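Local coordinates for putative triphosphoribosyl-dephospho-coA synthase (Archaeoglobus fulgidus DSM 4304, PDB 3H9P), which is of unknown function but may bind ATP and act as a triphosphoribosyl-dephospho-CoA synthase, at residues A161-S166 and V175-H180; F185-V190 and G230-L235. All blocks are in the same frame, centred on the assembly; numbering follows the deposited sequence.

Contact 1 (A161-S166 and V175-H180); sequences AKFLLS and VELYYH
Phe163 reaches from helix 155-167 onto helix 171-182 and lies against Glu176, Leu177 and His180. Its CG is anti to the backbone N (chi1 -173°), which puts CG beside the carbonyl carbon, on the side of helix 171-182. His180 extends from helix 171-182 toward it, with CG likewise anti to its N. The two rings form an offset stack with centroids 4.5 Å apart and planes tilted by 27°. The overlap is partial. Phe163 CE1 sits over one face of the imidazole, displaced toward the rim, and is 3.6 Å from His180 ND1. On its CD2/CE2 side the phenyl meets backbone: CE2 is 3.4 Å from Leu177 N and also touches Glu176 C. Glu176 CB lies at the ring edge, in plane. The acid itself bends away and makes salt bridges to Arg215 and Lys172.

Leu177 slides past Phe163 in the opposite direction, with its CD1 4.0 Å from Phe163 CD2. Its other methyl, CD2, packs 3.8 Å from CD1 of Leu164, and these two leucines cross at about a right angle. Leu177 also touches Ser239, and Leu164 touches Trp248. An alanine at Phe163 would probably leave the His180 ring without its stacking partner and open a gap beside the Glu176-Leu177 backbone.

The two helices are joined by a short connection and form a splayed antiparallel helical hairpin. The axes of segments 161-166 and 175-180 approach to 9.8 Å, at 144° between their N-to-C directions. No hydrogen bond spans the contact. The pairing therefore rests on the phenyl-imidazole stack, on the phenyl against the backbone of Glu176 and Leu177, and on leucine packing, while the charge of Glu176 is met by partners outside the two segments.

Contact 2 (F185-V190 and G230-L235); sequences FPDPLV and GTIADL
The carboxylate of Asp187 is the flat group that meets Thr231 across this contact. Thr231 OG1 donates to Asp187 OD1 at 2.7 Å, from above the carboxylate plane and 37° out of it. Leu189 N donates to the anti lone pair of Asp187 OD1 at 3.0 Å. OD1 is thus gripped by a side-chain and a backbone donor. The second oxygen, OD2, faces the start of helix 230-246. Ile232 N lies 3.2 Å from Asp187 OD2 and bonds to it, and Thr231 N makes a weak bond with a bent angle of 126°. The position of OD2 is less certain, so these two bonds are doubtful in detail.

Asp187 is the N-cap of helix 188-194, and the bond from Leu189 N is its capping bond. The bond from Thr231 OG1 holds the same side chain at the first turn of helix 230-246. The OD2 bonds to Thr231 N and Ile232 N would add to this if OD2 is placed rightly. Asp187 CG is anti to the backbone N (chi1 -160°), which puts CG 3.6 Å from Thr231 CB.

Apolar groups pack around the threonine hydroxyl. Pro188 reaches toward Thr231 tip to tip, with CG 3.5 Å from OG1. Leu189 crosses Thr231 obliquely and lays CD1 3.7 Å from Gly230 CA. Farther along, Ile232 CD1 meets Phe185 at its carbonyl O (3.5 Å) and at CB. Ile232 also touches Leu181 and Leu182 of helix 171-182, while Phe185 and Pro188 rest on Leu145 of helix 145-151.

Contact 1 and contact 2 have centres about 15 Å apart in an all-helical chain. They come in series: contact 1 closes before contact 2 opens. Helix 171-182, which carries the second segment of contact 1, is followed directly by helix 188-194, whose start belongs to contact 2. The contacts also touch, with Tyr178 O 3.7 Å from Ile232 CG2. Helix 230-246 is common ground: its first turns form half of contact 2, and farther along it Ser239 and Leu242 lie against Leu177 and Ala161 of contact 1. The later helix thus packs on the hairpin of contact 1 and is tied by its N-terminal end to the chain leaving that hairpin.

Contact 1 (A161-S166 and V175-H180)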
ATOM      1  N   ALA A 161      11.372  14.270  19.829  1.00 26.60           N
ATOM      2  CA  ALA A 161      11.757  15.577  20.342  1.00 27.52           C
ATOM      3  C   ALA A 161      12.206  15.480  21.816  1.00 27.88           C
ATOM      4  O   ALA A 161      13.262  15.990  22.212  1.00 28.14           O
ATOM      5  CB  ALA A 161      10.626  16.565  20.180  1.00 27.04           C
ATOM      6  N   LYS A 162      11.412  14.784  22.614  1.00 28.36           N
ATOM      7  CA  LYS A 162      11.777  14.510  23.991  1.00 28.05           C
ATOM      8  C   LYS A 162      13.133  13.780  24.097  1.00 27.99           C
ATOM      9  O   LYS A 162      13.915  14.066  24.995  1.00 28.52           O
ATOM     10  CB  LYS A 162      10.675  13.719  24.660  1.00 27.39           C
ATOM     11  CG  LYS A 162       9.336  14.451  24.748  1.00 29.35           C
ATOM     12  CD  LYS A 162       8.293  13.566  25.467  1.00 33.47           C
ATOM     13  CE  LYS A 162       7.105  14.379  25.942  1.00 36.81           C
ATOM     14  NZ  LYS A 162       5.857  13.556  26.087  1.00 37.00           N
ATOM     15  N   PHE A 163      13.424  12.869  23.173  1.00 27.73           N
ATOM     16  CA  PHE A 163      14.699  12.169  23.180  1.00 27.82           C
ATOM     17  C   PHE A 163      15.853  13.181  23.050  1.00 29.01           C
ATOM     18  O   PHE A 163      16.793  13.179  23.859  1.00 29.10           O
ATOM     19  CB  PHE A 163      14.705  11.164  22.034  1.00 27.59           C
ATOM     20  CG  PHE A 163      15.906  10.230  21.995  1.00 26.41           C
ATOM     21  CD1 PHE A 163      15.838   8.963  22.565  1.00 25.94           C
ATOM     22  CD2 PHE A 163      17.056  10.588  21.299  1.00 25.97           C
ATOM     23  CE1 PHE A 163      16.921   8.074  22.492  1.00 28.65           C
ATOM     24  CE2 PHE A 163      18.153   9.727  21.221  1.00 27.10           C
ATOM     25  CZ  PHE A 163      18.086   8.455  21.809  1.00 29.38           C
ATOM     26  N   LEU A 164      15.760  14.045  22.037  1.00 29.83           N
ATOM     27  CA  LEU A 164      16.750  15.102  21.760  1.00 30.12           C
ATOM     28  C   LEU A 164      16.914  16.044  22.923  1.00 30.65           C
ATOM     29  O   LEU A 164      18.045  16.332  23.347  1.00 30.83           O
ATOM     30  CB  LEU A 164      16.361  15.918  20.521  1.00 29.49           C
ATOM     31  CG  LEU A 164      16.451  15.232  19.149  1.00 29.49           C
ATOM     32  CD1 LEU A 164      15.709  16.055  18.064  1.00 27.48           C
ATOM     33  CD2 LEU A 164      17.931  14.861  18.719  1.00 25.23           C
ATOM     34  N   LEU A 165      15.780  16.530  23.432  1.00 30.89           N
ATOM     35  CA  LEU A 165      15.787  17.432  24.561  1.00 31.26           C
ATOM     36  C   LEU A 165      16.507  16.841  25.769  1.00 32.03           C
ATOM     37  O   LEU A 165      17.204  17.573  26.447  1.00 31.67           O
ATOM     38  CB  LEU A 165      14.374  17.881  24.943  1.00 31.24           C
ATOM     39  CG  LEU A 165      13.564  18.729  23.949  1.00 32.39           C
ATOM     40  CD1 LEU A 165      12.308  19.168  24.680  1.00 33.95           C
ATOM     41  CD2 LEU A 165      14.359  19.939  23.413  1.00 28.50           C
ATOM     42  N   SER A 166      16.369  15.540  26.045  1.00 33.05           N
ATOM     43  CA  SER A 166      17.104  14.984  27.203  1.00 34.99           C
ATOM     44  C   SER A 166      18.588  14.903  26.933  1.00 35.49           C
ATOM     45  O   SER A 166      19.384  14.785  27.854  1.00 36.14           O
ATOM     46  CB  SER A 166      16.551  13.645  27.702  1.00 34.70           C
ATOM     47  OG  SER A 166      16.567  12.673  26.693  1.00 36.51           O
ATOM     48  N   VAL A 175      22.206  12.014  15.792  1.00 27.76           N
ATOM     49  CA  VAL A 175      22.626  10.663  15.442  1.00 28.47           C
ATOM     50  C   VAL A 175      21.985   9.656  16.389  1.00 28.39           C
ATOM     51  O   VAL A 175      21.321   8.709  15.954  1.00 29.13           O
ATOM     52  CB  VAL A 175      24.157  10.505  15.524  1.00 28.85           C
ATOM     53  CG1 VAL A 175      24.574   9.090  15.120  1.00 28.80           C
ATOM     54  CG2 VAL A 175      24.821  11.534  14.642  1.00 29.13           C
ATOM     55  N   GLU A 176      22.171   9.851  17.687  1.00 27.96           N
ATOM     56  CA  GLU A 176      21.517   8.948  18.607  1.00 27.82           C
ATOM     57  C   GLU A 176      20.017   8.841  18.309  1.00 26.90           C
ATOM     58  O   GLU A 176      19.498   7.737  18.293  1.00 26.05           O
ATOM     59  CB  GLU A 176      21.827   9.247  20.074  1.00 27.18           C
ATOM     60  CG  GLU A 176      23.316   9.082  20.445  1.00 29.89           C
ATOM     61  CD  GLU A 176      23.985   7.801  19.919  1.00 31.81           C
ATOM     62  OE1 GLU A 176      23.338   6.754  19.790  1.00 33.69           O
ATOM     63  OE2 GLU A 176      25.190   7.838  19.634  1.00 34.05           O
ATOM     64  N   LEU A 177      19.346   9.958  18.023  1.00 27.29           N
ATOM     65  CA  LEU A 177      17.921   9.896  17.645  1.00 27.87           C
ATOM     66  C   LEU A 177      17.706   8.981  16.456  1.00 28.15           C
ATOM     67  O   LEU A 177      16.853   8.112  16.485  1.00 29.13           O
ATOM     68  CB  LEU A 177      17.305  11.272  17.346  1.00 27.38           C
ATOM     69  CG  LEU A 177      15.795  11.186  16.961  1.00 28.32           C
ATOM     70  CD1 LEU A 177      14.951  10.323  17.951  1.00 28.64           C
ATOM     71  CD2 LEU A 177      15.118  12.518  16.797  1.00 26.57           C
ATOM     72  N   TYR A 178      18.498   9.171  15.412  1.00 28.78           N
ATOM     73  CA  TYR A 178      18.323   8.423  14.186  1.00 28.61           C
ATOM     74  C   TYR A 178      18.399   6.917  14.441  1.00 28.53           C
ATOM     75  O   TYR A 178      17.532   6.154  13.977  1.00 28.59           O
ATOM     76  CB  TYR A 178      19.345   8.880  13.139  1.00 29.08           C
ATOM     77  CG  TYR A 178      19.306   8.083  11.866  1.00 29.63           C
ATOM     78  CD1 TYR A 178      18.307   8.303  10.914  1.00 32.55           C
ATOM     79  CD2 TYR A 178      20.268   7.100  11.614  1.00 28.80           C
ATOM     80  CE1 TYR A 178      18.274   7.551   9.710  1.00 32.01           C
ATOM     81  CE2 TYR A 178      20.245   6.352  10.457  1.00 28.95           C
ATOM     82  CZ  TYR A 178      19.249   6.575   9.500  1.00 31.21           C
ATOM     83  OH  TYR A 178      19.237   5.831   8.343  1.00 29.02           O
ATOM     84  N   TYR A 179      19.415   6.472  15.176  1.00 28.17           N
ATOM     85  CA  TYR A 179      19.539   5.027  15.428  1.00 28.28           C
ATOM     86  C   TYR A 179      18.440   4.468  16.331  1.00 28.19           C
ATOM     87  O   TYR A 179      17.932   3.351  16.100  1.00 26.91           O
ATOM     88  CB  TYR A 179      20.967   4.604  15.813  1.00 29.05           C
ATOM     89  CG  TYR A 179      21.926   4.744  14.627  1.00 29.87           C
ATOM     90  CD1 TYR A 179      22.102   3.696  13.716  1.00 30.93           C
ATOM     91  CD2 TYR A 179      22.622   5.932  14.404  1.00 31.20           C
ATOM     92  CE1 TYR A 179      22.960   3.818  12.623  1.00 31.13           C
ATOM     93  CE2 TYR A 179      23.493   6.066  13.310  1.00 33.16           C
ATOM     94  CZ  TYR A 179      23.643   5.001  12.415  1.00 33.36           C
ATOM     95  OH  TYR A 179      24.489   5.121  11.321  1.00 36.24           O
ATOM     96  N   HIS A 180      18.027   5.276  17.311  1.00 28.01           N
ATOM     97  CA  HIS A 180      16.844   4.990  18.091  1.00 27.55           C
ATOM     98  C   HIS A 180      15.618   4.739  17.211  1.00 27.25           C
ATOM     99  O   HIS A 180      14.921   3.736  17.397  1.00 25.58           O
ATOM    100  CB  HIS A 180      16.561   6.160  18.991  1.00 28.23           C
ATOM    101  CG  HIS A 180      15.383   5.965  19.881  1.00 30.54           C
ATOM    102  ND1 HIS A 180      15.413   5.122  20.977  1.00 30.54           N
ATOM    103  CD2 HIS A 180      14.150   6.533  19.869  1.00 31.84           C
ATOM    104  CE1 HIS A 180      14.250   5.180  21.604  1.00 29.39           C
ATOM    105  NE2 HIS A 180      13.465   6.023  20.951  1.00 33.50           N
TER

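Contact 2 (F185-V190 and G230-L235)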
ATOM      1  N   PHE A 185      11.198   1.318  14.438  1.00 29.82           N
ATOM      2  CA  PHE A 185      10.143   1.317  13.442  1.00 29.11           C
ATOM      3  C   PHE A 185      10.751   0.800  12.168  1.00 29.08           C
ATOM      4  O   PHE A 185      11.737   1.365  11.697  1.00 28.86           O
ATOM      5  CB  PHE A 185       9.575   2.721  13.245  1.00 28.59           C
ATOM      6  CG  PHE A 185       8.969   3.313  14.487  1.00 26.38           C
ATOM      7  CD1 PHE A 185       7.755   2.832  14.989  1.00 22.83           C
ATOM      8  CD2 PHE A 185       9.605   4.354  15.135  1.00 24.02           C
ATOM      9  CE1 PHE A 185       7.194   3.387  16.110  1.00 23.53           C
ATOM     10  CE2 PHE A 185       9.060   4.916  16.280  1.00 26.57           C
ATOM     11  CZ  PHE A 185       7.864   4.433  16.783  1.00 23.88           C
ATOM     12  N   PRO A 186      10.213  -0.323  11.658  1.00 28.95           N
ATOM     13  CA  PRO A 186      10.591  -0.816  10.328  1.00 28.61           C
ATOM     14  C   PRO A 186      10.158   0.249   9.315  1.00 28.65           C
ATOM     15  O   PRO A 186       9.071   0.820   9.441  1.00 29.35           O
ATOM     16  CB  PRO A 186       9.780  -2.107  10.158  1.00 28.45           C
ATOM     17  CG  PRO A 186       9.045  -2.333  11.441  1.00 30.46           C
ATOM     18  CD  PRO A 186       9.073  -1.050  12.246  1.00 28.51           C
ATOM     19  N   ASP A 187      11.035   0.571   8.381  1.00 27.74           N
ATOM     20  CA  ASP A 187      10.806   1.649   7.426  1.00 27.38           C
ATOM     21  C   ASP A 187       9.904   1.158   6.287  1.00 27.09           C
ATOM     22  O   ASP A 187      10.293   0.241   5.532  1.00 27.78           O
ATOM     23  CB  ASP A 187      12.151   2.135   6.852  1.00 27.01           C
ATOM     24  CG  ASP A 187      12.058   3.533   6.238  1.00 27.70           C
ATOM     25  OD1 ASP A 187      11.212   3.727   5.336  1.00 26.81           O
ATOM     26  OD2 ASP A 187      12.821   4.448   6.661  1.00 26.52           O
ATOM     27  N   PRO A 188       8.709   1.760   6.156  1.00 26.10           N
ATOM     28  CA  PRO A 188       7.771   1.424   5.094  1.00 25.79           C
ATOM     29  C   PRO A 188       8.415   1.467   3.689  1.00 25.83           C
ATOM     30  O   PRO A 188       8.106   0.636   2.851  1.00 25.12           O
ATOM     31  CB  PRO A 188       6.670   2.490   5.241  1.00 25.36           C
ATOM     32  CG  PRO A 188       7.252   3.568   6.041  1.00 24.58           C
ATOM     33  CD  PRO A 188       8.244   2.917   6.950  1.00 25.70           C
ATOM     34  N   LEU A 189       9.336   2.390   3.451  1.00 26.09           N
ATOM     35  CA  LEU A 189      10.047   2.423   2.150  1.00 26.38           C
ATOM     36  C   LEU A 189      10.906   1.200   1.944  1.00 26.69           C
ATOM     37  O   LEU A 189      10.955   0.605   0.841  1.00 28.93           O
ATOM     38  CB  LEU A 189      10.942   3.650   2.063  1.00 25.43           C
ATOM     39  CG  LEU A 189      10.222   4.986   2.082  1.00 26.03           C
ATOM     40  CD1 LEU A 189      11.280   6.122   2.130  1.00 25.41           C
ATOM     41  CD2 LEU A 189       9.309   5.121   0.867  1.00 22.55           C
ATOM     42  N   VAL A 190      11.618   0.810   2.992  1.00 26.40           N
ATOM     43  CA  VAL A 190      12.376  -0.447   2.933  1.00 25.71           C
ATOM     44  C   VAL A 190      11.410  -1.640   2.752  1.00 26.76           C
ATOM     45  O   VAL A 190      11.667  -2.526   1.935  1.00 26.03           O
ATOM     46  CB  VAL A 190      13.263  -0.603   4.174  1.00 24.88           C
ATOM     47  CG1 VAL A 190      13.866  -1.991   4.256  1.00 26.14           C
ATOM     48  CG2 VAL A 190      14.327   0.474   4.206  1.00 21.41           C
ATOM     49  N   GLY A 230      14.511   6.072   4.354  1.00 30.28           N
ATOM     50  CA  GLY A 230      14.096   7.467   4.208  1.00 29.27           C
ATOM     51  C   GLY A 230      13.122   7.997   5.249  1.00 28.61           C
ATOM     52  O   GLY A 230      13.206   9.152   5.655  1.00 28.80           O
ATOM     53  N   THR A 231      12.202   7.155   5.697  1.00 28.37           N
ATOM     54  CA  THR A 231      11.150   7.585   6.602  1.00 28.33           C
ATOM     55  C   THR A 231      11.723   7.871   7.972  1.00 28.58           C
ATOM     56  O   THR A 231      11.243   8.762   8.679  1.00 29.64           O
ATOM     57  CB  THR A 231      10.082   6.506   6.744  1.00 29.19           C
ATOM     58  OG1 THR A 231       9.752   5.993   5.445  1.00 31.60           O
ATOM     59  CG2 THR A 231       8.823   7.039   7.421  1.00 28.35           C
ATOM     60  N   ILE A 232      12.752   7.113   8.354  1.00 28.25           N
ATOM     61  CA  ILE A 232      13.389   7.285   9.631  1.00 26.78           C
ATOM     62  C   ILE A 232      14.075   8.650   9.688  1.00 27.55           C
ATOM     63  O   ILE A 232      13.913   9.403  10.660  1.00 27.65           O
ATOM     64  CB  ILE A 232      14.354   6.112   9.940  1.00 26.47           C
ATOM     65  CG1 ILE A 232      13.623   4.775   9.843  1.00 25.43           C
ATOM     66  CG2 ILE A 232      15.031   6.303  11.311  1.00 23.82           C
ATOM     67  CD1 ILE A 232      12.347   4.678  10.762  1.00 24.70           C
ATOM     68  N   ALA A 233      14.813   8.976   8.636  1.00 27.40           N
ATOM     69  CA  ALA A 233      15.386  10.299   8.494  1.00 27.89           C
ATOM     70  C   ALA A 233      14.289  11.383   8.431  1.00 28.56           C
ATOM     71  O   ALA A 233      14.428  12.451   9.055  1.00 29.48           O
ATOM     72  CB  ALA A 233      16.284  10.356   7.256  1.00 27.49           C
ATOM     73  N   ASP A 234      13.209  11.115   7.709  1.00 28.97           N
ATOM     74  CA  ASP A 234      12.039  12.017   7.716  1.00 30.06           C
ATOM     75  C   ASP A 234      11.604  12.321   9.148  1.00 30.82           C
ATOM     76  O   ASP A 234      11.471  13.496   9.518  1.00 31.28           O
ATOM     77  CB  ASP A 234      10.854  11.451   6.892  1.00 29.97           C
ATOM     78  CG  ASP A 234      11.154  11.406   5.366  1.00 30.01           C
ATOM     79  OD1 ASP A 234      12.061  12.140   4.931  1.00 28.41           O
ATOM     80  OD2 ASP A 234      10.488  10.667   4.585  1.00 29.36           O
ATOM     81  N   LEU A 235      11.432  11.271   9.971  1.00 30.39           N
ATOM     82  CA  LEU A 235      10.939  11.426  11.341  1.00 28.59           C
ATOM     83  C   LEU A 235      11.976  12.075  12.233  1.00 29.19           C
ATOM     84  O   LEU A 235      11.652  12.721  13.243  1.00 29.49           O
ATOM     85  CB  LEU A 235      10.536  10.068  11.909  1.00 28.47           C
ATOM     86  CG  LEU A 235       9.239   9.496  11.312  1.00 26.51           C
ATOM     87  CD1 LEU A 235       9.184   7.962  11.425  1.00 27.05           C
ATOM     88  CD2 LEU A 235       8.000  10.102  11.952  1.00 26.84           C
TER